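Local coordinates for SsDNA-binding protein essential for mitochondrial genome maintenance (Saccharomyces cerevisiae, PDB 6CQK) that binds single-stranded DNA preferentially and cooperatively, takes part in mitochondrial DNA replication and stimulates the PIF1 helicase, at residues M6-I12 against G65-E71; R26-Y30 against I55-T59; Y45-F50 against S91-K95. All blocks are in the same frame, centred on the assembly; numbering follows the deposited sequence.

Contact 1. Residues M6-I12 against G65-E71; sequences MSIVGRI and GALVYVE
Strand 6-12 pairs antiparallel with strand 67-71 in the barrel wall, the axes of the two short strand segments 4.7 Å apart and their directions at 144°. The backbone is extended, Gly10 almost fully stretched (phi/psi -178/-173). Ile8 and Val70 form a hydrogen-bonded pair, with Ile8 N to Val70 O at 2.8 Å and Val70 N to Ile8 O at 2.9 Å. Gly10 and Val68 form the next, through Gly10 N to Val68 O at 3.2 Å and Val68 N to Gly10 O at 2.9 Å. Ser7-Glu71, Val9-Tyr69 and Arg11-Leu67 are the non-hydrogen-bonded pairs. This pairing of the first and fourth strands belongs to the OB fold, where it helps close the five-stranded barrel. The preceding turn, Gly65-Ala66, carries the bonding on: Ile12 N donates to Ala66 O (3.0 Å) and Gly65 N to Ile12 O (2.8 Å); phi of 83° at Gly65 suits glycine. Ile8, Val68 and Val70 fill the inner face, Gly10 between them adding no side chain; Ile12 (m, t) extends CD1 to Val68 CG1, 3.9 Å away. On the other face Val9 (chi1 t) sets CG2 3.7 Å from CD2 at the ring edge of Tyr69 and CG1 3.8 Å from Leu67 CD1, while Tyr69 OH donates to Glu71 OE2 (3.0 Å). Arg11 NH2 forms a salt bridge with Asp2 OD2 of the second subunit, whose strand pairs with Met6-Val9 and extends the sheet.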
loop_
_atom_site.group_PDB
_atom_site.type_symbol
_atom_site.label_atom_id
_atom_site.label_comp_id
_atom_site.label_asym_id
_atom_site.label_seq_id
_atom_site.Cartn_x
_atom_site.Cartn_y
_atom_site.Cartn_z
ATOM N N MET A 6 3.811 6.715 -0.646
ATOM C CA MET A 6 3.242 6.817 0.724
ATOM C C MET A 6 1.732 6.697 0.713
ATOM O O MET A 6 1.073 7.205 -0.202
ATOM C CB MET A 6 3.547 8.170 1.284
ATOM C CG MET A 6 3.112 8.312 2.730
ATOM S SD MET A 6 4.364 9.009 3.826
ATOM C CE MET A 6 5.907 8.244 3.476
ATOM N N SER A 7 1.189 5.986 1.669
ATOM C CA SER A 7 -0.259 5.942 1.845
ATOM C C SER A 7 -0.509 6.522 3.214
ATOM O O SER A 7 0.167 6.148 4.150
ATOM C CB SER A 7 -0.783 4.509 1.764
ATOM O OG SER A 7 -0.198 3.832 0.655
ATOM N N ILE A 8 -1.453 7.454 3.301
ATOM C CA ILE A 8 -1.785 8.121 4.530
ATOM C C ILE A 8 -3.266 8.049 4.784
ATOM O O ILE A 8 -4.074 8.239 3.894
ATOM C CB ILE A 8 -1.422 9.567 4.401
ATOM C CG1 ILE A 8 0.086 9.713 4.244
ATOM C CG2 ILE A 8 -1.878 10.361 5.633
ATOM C CD1 ILE A 8 0.445 10.940 3.462
ATOM N N VAL A 9 -3.636 7.750 6.009
ATOM C CA VAL A 9 -4.958 8.060 6.487
ATOM C C VAL A 9 -4.874 9.117 7.547
ATOM O O VAL A 9 -4.140 8.962 8.566
ATOM C CB VAL A 9 -5.668 6.846 7.071
ATOM C CG1 VAL A 9 -6.997 7.261 7.705
ATOM C CG2 VAL A 9 -5.981 5.888 5.961
ATOM N N GLY A 10 -5.681 10.142 7.345
ATOM C CA GLY A 10 -5.630 11.277 8.212
ATOM C C GLY A 10 -6.627 12.321 7.865
ATOM O O GLY A 10 -7.481 12.126 6.999
ATOM N N ARG A 11 -6.537 13.455 8.544
ATOM C CA ARG A 11 -7.532 14.483 8.377
ATOM C C ARG A 11 -6.937 15.669 7.693
ATOM O O ARG A 11 -5.781 16.014 7.923
ATOM C CB ARG A 11 -8.125 14.888 9.728
ATOM C CG ARG A 11 -9.416 14.135 10.050
ATOM C CD ARG A 11 -9.596 13.829 11.476
ATOM N NE ARG A 11 -8.792 12.624 11.691
ATOM C CZ ARG A 11 -8.642 12.050 12.874
ATOM N NH1 ARG A 11 -9.252 12.552 13.967
ATOM N NH2 ARG A 11 -7.885 10.972 12.966
ATOM N N ILE A 12 -7.728 16.312 6.863
ATOM C CA ILE A 12 -7.248 17.488 6.169
ATOM C C ILE A 12 -7.145 18.649 7.106
ATOM O O ILE A 12 -8.154 19.062 7.635
ATOM C CB ILE A 12 -8.106 17.790 4.927
ATOM C CG1 ILE A 12 -7.780 16.660 3.925
ATOM C CG2 ILE A 12 -7.804 19.178 4.399
ATOM C CD1 ILE A 12 -8.380 16.804 2.561
ATOM N N GLY A 65 -10.986 19.154 7.545
ATOM C CA GLY A 65 -11.304 18.167 8.575
ATOM C C GLY A 65 -11.727 16.802 8.050
ATOM O O GLY A 65 -12.000 15.877 8.828
ATOM N N ALA A 66 -11.823 16.665 6.735
ATOM C CA ALA A 66 -12.158 15.379 6.137
ATOM C C ALA A 66 -11.148 14.281 6.421
ATOM O O ALA A 66 -9.944 14.465 6.241
ATOM C CB ALA A 66 -12.272 15.528 4.655
ATOM N N LEU A 67 -11.650 13.151 6.911
ATOM C CA LEU A 67 -10.865 11.911 6.933
ATOM C C LEU A 67 -10.706 11.414 5.504
ATOM O O LEU A 67 -11.706 11.146 4.832
ATOM C CB LEU A 67 -11.538 10.831 7.771
ATOM C CG LEU A 67 -10.705 9.595 8.030
ATOM C CD1 LEU A 67 -9.480 9.944 8.837
ATOM C CD2 LEU A 67 -11.483 8.505 8.742
ATOM N N VAL A 68 -9.450 11.314 5.073
ATOM C CA VAL A 68 -9.093 10.878 3.725
ATOM C C VAL A 68 -8.110 9.714 3.739
ATOM O O VAL A 68 -7.403 9.495 4.730
ATOM C CB VAL A 68 -8.448 11.991 2.916
ATOM C CG1 VAL A 68 -9.448 13.063 2.727
ATOM C CG2 VAL A 68 -7.204 12.557 3.581
ATOM N N TYR A 69 -8.055 8.972 2.637
ATOM C CA TYR A 69 -6.967 7.979 2.405
ATOM C C TYR A 69 -6.284 8.441 1.139
ATOM O O TYR A 69 -6.923 8.465 0.101
ATOM C CB TYR A 69 -7.519 6.569 2.271
ATOM C CG TYR A 69 -6.577 5.573 1.671
ATOM C CD1 TYR A 69 -6.522 5.368 0.312
ATOM C CD2 TYR A 69 -5.773 4.801 2.460
ATOM C CE1 TYR A 69 -5.681 4.439 -0.240
ATOM C CE2 TYR A 69 -4.903 3.888 1.915
ATOM C CZ TYR A 69 -4.867 3.706 0.565
ATOM O OH TYR A 69 -3.994 2.751 0.060
ATOM N N VAL A 70 -5.040 8.896 1.252
ATOM C CA VAL A 70 -4.307 9.470 0.137
ATOM C C VAL A 70 -3.151 8.566 -0.185
ATOM O O VAL A 70 -2.518 7.984 0.712
ATOM C CB VAL A 70 -3.730 10.810 0.498
ATOM C CG1 VAL A 70 -2.735 11.288 -0.547
ATOM C CG2 VAL A 70 -4.843 11.815 0.740
ATOM N N GLU A 71 -2.896 8.387 -1.477
ATOM C CA GLU A 71 -1.673 7.730 -1.936
ATOM C C GLU A 71 -0.890 8.760 -2.717
ATOM O O GLU A 71 -1.454 9.480 -3.486
ATOM C CB GLU A 71 -1.975 6.591 -2.865
ATOM C CG GLU A 71 -2.666 5.456 -2.208
ATOM C CD GLU A 71 -3.113 4.407 -3.177
ATOM O OE1 GLU A 71 -3.630 4.697 -4.299
ATOM O OE2 GLU A 71 -2.911 3.262 -2.742
#

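Contact 2. Residues R26-Y30 against I55-T59; sequences RYLKY and INFLT
Leu28, Ile55 and Leu58 make most of this contact, in which a helix packs on a barrel strand through apolar side chains, without a hydrogen bond between them. The strand Arg26-Tyr30 is extended, and the helical turn Ile55-Thr59 passes it with axes 9.8 Å apart and directions at 44°; the closest CA pair, Leu28 and Ile55, is 6.5 Å apart. Leu28 points toward the helix with chi1 t and chi2 p, bringing CD2 3.9 Å from Ile55 CG2, 4.1 Å from Leu58 CB and 4.0 Å from Thr59 CG2. A branched leucine suits this place because one methyl can meet three residues of a helical turn. Ile55 (m, t) runs CD1 along the strand backbone, 4.0 Å from Arg26 O. Leu58 (m, t) lies one turn on and reaches Tyr30, with Leu58 CD1 3.7 Å from Tyr30 CE1. Strand alternation puts Leu28 and Tyr30 on the helix side, while Tyr27 points away. A helix set between the third and fourth strands and plugging the barrel end is a classic OB-fold feature. Here Phe16 of strand 3-20 packs against Leu28 and Leu58, Val49 of strand 43-49 meets Ile55, and Gln94 and Ile97 of strand 89-99 complete the setting beside Leu58.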
loop_
_atom_site.group_PDB
_atom_site.type_symbol
_atom_site.label_atom_id
_atom_site.label_comp_id
_atom_site.label_asym_id
_atom_site.label_seq_id
_atom_site.Cartn_x
_atom_site.Cartn_y
_atom_site.Cartn_z
ATOM N N ARG A 26 -0.130 24.477 -12.617
ATOM C CA ARG A 26 -0.932 24.739 -11.479
ATOM C C ARG A 26 -0.876 23.551 -10.642
ATOM O O ARG A 26 -1.156 22.451 -11.131
ATOM C CB ARG A 26 -2.410 24.907 -11.764
ATOM C CG ARG A 26 -2.697 26.211 -12.390
ATOM C CD ARG A 26 -2.092 27.341 -11.544
ATOM N NE ARG A 26 -3.137 27.931 -10.728
ATOM C CZ ARG A 26 -2.935 28.945 -9.893
ATOM N NH1 ARG A 26 -1.709 29.440 -9.664
ATOM N NH2 ARG A 26 -3.972 29.457 -9.235
ATOM N N TYR A 27 -0.628 23.801 -9.360
ATOM C CA TYR A 27 -0.848 22.792 -8.367
ATOM C C TYR A 27 -1.485 23.286 -7.122
ATOM O O TYR A 27 -1.352 24.475 -6.742
ATOM C CB TYR A 27 0.437 22.165 -8.009
ATOM C CG TYR A 27 1.428 23.028 -7.222
ATOM C CD1 TYR A 27 1.507 23.008 -5.818
ATOM C CD2 TYR A 27 2.363 23.802 -7.896
ATOM C CE1 TYR A 27 2.474 23.757 -5.119
ATOM C CE2 TYR A 27 3.351 24.527 -7.216
ATOM C CZ TYR A 27 3.403 24.506 -5.837
ATOM O OH TYR A 27 4.337 25.293 -5.221
ATOM N N LEU A 28 -2.117 22.330 -6.461
ATOM C CA LEU A 28 -2.790 22.545 -5.205
ATOM C C LEU A 28 -1.937 22.017 -4.045
ATOM O O LEU A 28 -1.235 21.024 -4.182
ATOM C CB LEU A 28 -4.113 21.833 -5.297
ATOM C CG LEU A 28 -5.176 22.287 -4.335
ATOM C CD1 LEU A 28 -5.433 23.791 -4.462
ATOM C CD2 LEU A 28 -6.454 21.489 -4.574
ATOM N N LYS A 29 -1.922 22.750 -2.937
ATOM C CA LYS A 29 -1.166 22.374 -1.697
ATOM C C LYS A 29 -2.145 22.250 -0.551
ATOM O O LYS A 29 -3.084 23.025 -0.464
ATOM C CB LYS A 29 -0.082 23.418 -1.291
ATOM C CG LYS A 29 1.372 23.088 -1.728
ATOM C CD LYS A 29 2.181 22.330 -0.647
ATOM C CE LYS A 29 3.418 21.669 -1.228
ATOM N NZ LYS A 29 4.392 22.643 -1.801
ATOM N N TYR A 30 -1.972 21.222 0.256
ATOM C CA TYR A 30 -2.698 21.082 1.496
ATOM C C TYR A 30 -1.921 20.128 2.380
ATOM O O TYR A 30 -1.013 19.413 1.918
ATOM C CB TYR A 30 -4.137 20.597 1.275
ATOM C CG TYR A 30 -4.285 19.133 0.860
ATOM C CD1 TYR A 30 -4.200 18.731 -0.469
ATOM C CD2 TYR A 30 -4.520 18.154 1.804
ATOM C CE1 TYR A 30 -4.340 17.410 -0.835
ATOM C CE2 TYR A 30 -4.655 16.830 1.415
ATOM C CZ TYR A 30 -4.556 16.465 0.090
ATOM O OH TYR A 30 -4.619 15.108 -0.252
ATOM N N ILE A 55 -7.546 17.726 -8.414
ATOM C CA ILE A 55 -7.546 19.107 -7.959
ATOM C C ILE A 55 -8.992 19.583 -7.849
ATOM O O ILE A 55 -9.369 20.233 -6.864
ATOM C CB ILE A 55 -6.721 20.013 -8.892
ATOM C CG1 ILE A 55 -5.249 19.609 -8.866
ATOM C CG2 ILE A 55 -6.894 21.471 -8.486
ATOM C CD1 ILE A 55 -4.327 20.596 -9.511
ATOM N N ASN A 56 -9.791 19.298 -8.884
ATOM C CA ASN A 56 -11.190 19.747 -8.907
ATOM C C ASN A 56 -11.978 19.017 -7.846
ATOM O O ASN A 56 -12.722 19.645 -7.097
ATOM C CB ASN A 56 -11.860 19.535 -10.273
ATOM C CG ASN A 56 -11.294 20.442 -11.353
ATOM O OD1 ASN A 56 -10.854 21.564 -11.089
ATOM N ND2 ASN A 56 -11.289 19.941 -12.580
ATOM N N PHE A 57 -11.813 17.691 -7.803
ATOM C CA PHE A 57 -12.482 16.837 -6.776
ATOM C C PHE A 57 -12.286 17.389 -5.370
ATOM O O PHE A 57 -13.243 17.411 -4.597
ATOM C CB PHE A 57 -12.020 15.352 -6.866
ATOM C CG PHE A 57 -12.794 14.403 -5.959
ATOM C CD1 PHE A 57 -12.460 14.321 -4.644
ATOM C CD2 PHE A 57 -13.854 13.605 -6.415
ATOM C CE1 PHE A 57 -13.135 13.488 -3.776
ATOM C CE2 PHE A 57 -14.548 12.769 -5.540
ATOM C CZ PHE A 57 -14.180 12.722 -4.204
ATOM N N LEU A 58 -11.073 17.893 -5.100
ATOM C CA LEU A 58 -10.739 18.455 -3.800
ATOM C C LEU A 58 -11.423 19.780 -3.548
ATOM O O LEU A 58 -12.146 19.935 -2.559
ATOM C CB LEU A 58 -9.230 18.629 -3.634
ATOM C CG LEU A 58 -8.447 17.336 -3.331
ATOM C CD1 LEU A 58 -6.935 17.497 -3.506
ATOM C CD2 LEU A 58 -8.748 16.856 -1.925
ATOM N N THR A 59 -11.275 20.700 -4.485
ATOM C CA THR A 59 -11.906 22.019 -4.354
ATOM C C THR A 59 -13.445 21.950 -4.327
ATOM O O THR A 59 -14.079 22.669 -3.571
ATOM C CB THR A 59 -11.468 22.957 -5.474
ATOM O OG1 THR A 59 -11.752 22.351 -6.740
ATOM C CG2 THR A 59 -9.992 23.227 -5.362
#

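Contact 3. Residues Y45-F50 against S91-K95; sequences YNITVF and SLVQK
Strands Tyr45-Val49 and Ser91-Lys95 run side by side in the parallel sense, axes 4.5 Å apart at their closest but splayed by 52°, consistent with a pairing centred on Thr48 and Val93. Thr48 carries it: its N donates to Leu92 O at 2.8 Å and its O accepts from Gln94 N at 2.7 Å, the two bonds flanking Val93. The CA atoms of Thr48 and Val93 lie 4.7 Å apart, and Val93 CA adds a CA-H...O contact to Thr48 O at 3.3 Å. Gln94, with chi1 and chi2 both t, has a buried amide that is satisfied twice: OE1 is hydrogen-bonded to Tyr30 OH and NE2 to Gln54 OE1. Tyr45 OH and Ser4 OG of the second subunit are hydrogen-bonded. Leu92 is buried, its branched end filling the space between Tyr45 and Ile47, with CD1 3.8 Å from Tyr45 CB and 4.0 Å from Ile47 CD1, while Phe50 meets Val93 by its ring edge. Such a parallel pairing of the third and fifth strands is the barrel closure characteristic of the OB fold.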
loop_
_atom_site.group_PDB
_atom_site.type_symbol
_atom_site.label_atom_id
_atom_site.label_comp_id
_atom_site.label_asym_id
_atom_site.label_seq_id
_atom_site.Cartn_x
_atom_site.Cartn_y
_atom_site.Cartn_z
ATOM N N TYR A 45 1.774 16.182 6.904
ATOM C CA TYR A 45 2.366 15.803 5.606
ATOM C C TYR A 45 1.804 16.743 4.597
ATOM O O TYR A 45 0.576 16.949 4.588
ATOM C CB TYR A 45 1.982 14.376 5.218
ATOM C CG TYR A 45 2.589 13.308 6.084
ATOM C CD1 TYR A 45 3.948 13.059 6.039
ATOM C CD2 TYR A 45 1.801 12.514 6.950
ATOM C CE1 TYR A 45 4.529 12.054 6.864
ATOM C CE2 TYR A 45 2.373 11.538 7.781
ATOM C CZ TYR A 45 3.738 11.315 7.742
ATOM O OH TYR A 45 4.361 10.339 8.467
ATOM N N ASN A 46 2.682 17.377 3.823
ATOM C CA ASN A 46 2.249 18.327 2.826
ATOM C C ASN A 46 2.167 17.658 1.487
ATOM O O ASN A 46 3.133 17.005 1.039
ATOM C CB ASN A 46 3.223 19.452 2.743
ATOM C CG ASN A 46 3.380 20.144 4.078
ATOM O OD1 ASN A 46 2.400 20.678 4.644
ATOM N ND2 ASN A 46 4.597 20.148 4.608
ATOM N N ILE A 47 0.974 17.745 0.928
ATOM C CA ILE A 47 0.601 17.057 -0.275
ATOM C C ILE A 47 0.575 18.065 -1.410
ATOM O O ILE A 47 0.135 19.200 -1.212
ATOM C CB ILE A 47 -0.841 16.518 -0.167
ATOM C CG1 ILE A 47 -0.999 15.655 1.071
ATOM C CG2 ILE A 47 -1.229 15.752 -1.423
ATOM C CD1 ILE A 47 0.048 14.564 1.220
ATOM N N THR A 48 1.045 17.632 -2.585
ATOM C CA THR A 48 1.065 18.461 -3.753
ATOM C C THR A 48 0.162 17.742 -4.694
ATOM O O THR A 48 0.230 16.552 -4.802
ATOM C CB THR A 48 2.498 18.536 -4.326
ATOM O OG1 THR A 48 3.391 19.104 -3.345
ATOM C CG2 THR A 48 2.544 19.385 -5.550
ATOM N N VAL A 49 -0.671 18.477 -5.390
ATOM C CA VAL A 49 -1.572 17.912 -6.378
ATOM C C VAL A 49 -1.499 18.589 -7.755
ATOM O O VAL A 49 -1.755 19.805 -7.895
ATOM C CB VAL A 49 -3.017 18.010 -5.951
ATOM C CG1 VAL A 49 -3.838 17.050 -6.790
ATOM C CG2 VAL A 49 -3.170 17.681 -4.461
ATOM N N PHE A 50 -1.078 17.809 -8.755
ATOM C CA PHE A 50 -1.126 18.256 -10.125
ATOM C C PHE A 50 -2.333 17.672 -10.833
ATOM O O PHE A 50 -2.914 18.379 -11.632
ATOM C CB PHE A 50 0.138 17.913 -10.858
ATOM C CG PHE A 50 1.343 18.593 -10.331
ATOM C CD1 PHE A 50 1.591 19.901 -10.587
ATOM C CD2 PHE A 50 2.249 17.908 -9.563
ATOM C CE1 PHE A 50 2.725 20.535 -10.081
ATOM C CE2 PHE A 50 3.397 18.530 -9.053
ATOM C CZ PHE A 50 3.635 19.852 -9.325
ATOM N N SER A 91 8.767 15.608 -0.725
ATOM C CA SER A 91 7.723 15.968 -1.627
ATOM C C SER A 91 6.824 14.787 -1.736
ATOM O O SER A 91 7.296 13.663 -1.919
ATOM C CB SER A 91 8.282 16.230 -2.987
ATOM O OG SER A 91 7.227 16.220 -3.916
ATOM N N LEU A 92 5.520 15.051 -1.707
ATOM C CA LEU A 92 4.480 14.019 -1.730
ATOM C C LEU A 92 3.459 14.464 -2.713
ATOM O O LEU A 92 2.706 15.422 -2.449
ATOM C CB LEU A 92 3.811 13.901 -0.417
ATOM C CG LEU A 92 4.566 13.196 0.698
ATOM C CD1 LEU A 92 3.766 13.342 1.968
ATOM C CD2 LEU A 92 4.794 11.727 0.417
ATOM N N VAL A 93 3.485 13.837 -3.896
ATOM C CA VAL A 93 2.642 14.259 -4.989
ATOM C C VAL A 93 1.527 13.303 -5.100
ATOM O O VAL A 93 1.759 12.090 -5.215
ATOM C CB VAL A 93 3.426 14.317 -6.285
ATOM C CG1 VAL A 93 2.483 14.588 -7.431
ATOM C CG2 VAL A 93 4.463 15.424 -6.175
ATOM N N GLN A 94 0.311 13.819 -4.979
ATOM C CA GLN A 94 -0.883 12.979 -4.837
ATOM C C GLN A 94 -1.156 12.141 -6.083
ATOM O O GLN A 94 -1.061 12.642 -7.156
ATOM C CB GLN A 94 -2.083 13.861 -4.519
ATOM C CG GLN A 94 -3.371 13.095 -4.350
ATOM C CD GLN A 94 -4.522 13.944 -3.856
ATOM O OE1 GLN A 94 -4.374 14.741 -2.932
ATOM N NE2 GLN A 94 -5.671 13.782 -4.473
ATOM N N LYS A 95 -1.438 10.849 -5.917
ATOM C CA LYS A 95 -1.828 9.941 -7.006
ATOM C C LYS A 95 -3.273 9.493 -6.926
ATOM O O LYS A 95 -3.896 9.169 -7.906
ATOM C CB LYS A 95 -0.854 8.761 -7.026
ATOM C CG LYS A 95 0.538 9.107 -7.543
ATOM C CD LYS A 95 0.416 10.148 -8.693
ATOM C CE LYS A 95 1.691 10.846 -9.152
ATOM N NZ LYS A 95 1.487 12.202 -9.742
#

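Overall arrangement
The three contacts are parts of one barrel, with strands in the order 3-20, 26-34, 43-49, 89-99, 67-77. Contacts 1 and 3, centres about 11 Å apart, join through the antiparallel neighbours 67-77 and 89-99, where Glu71 O and Lys95 N, 2.8 Å apart, form a probable hydrogen bond. Contacts 2 and 3, about 10 Å apart centre to centre, are joined by Tyr30 of contact 2: its OH is 2.7 Å from Gln94 OE1 and its O is 2.8 Å from Ile47 N, both probable hydrogen bonds. The same tyrosine touches contact 1, about 14 Å away by centres, with OH 3.4 Å from Val70 CG2. Contact 1 borders a second and a third subunit, contact 3 reaches the second through Tyr45, and no other chain of the assembly touches contact 2.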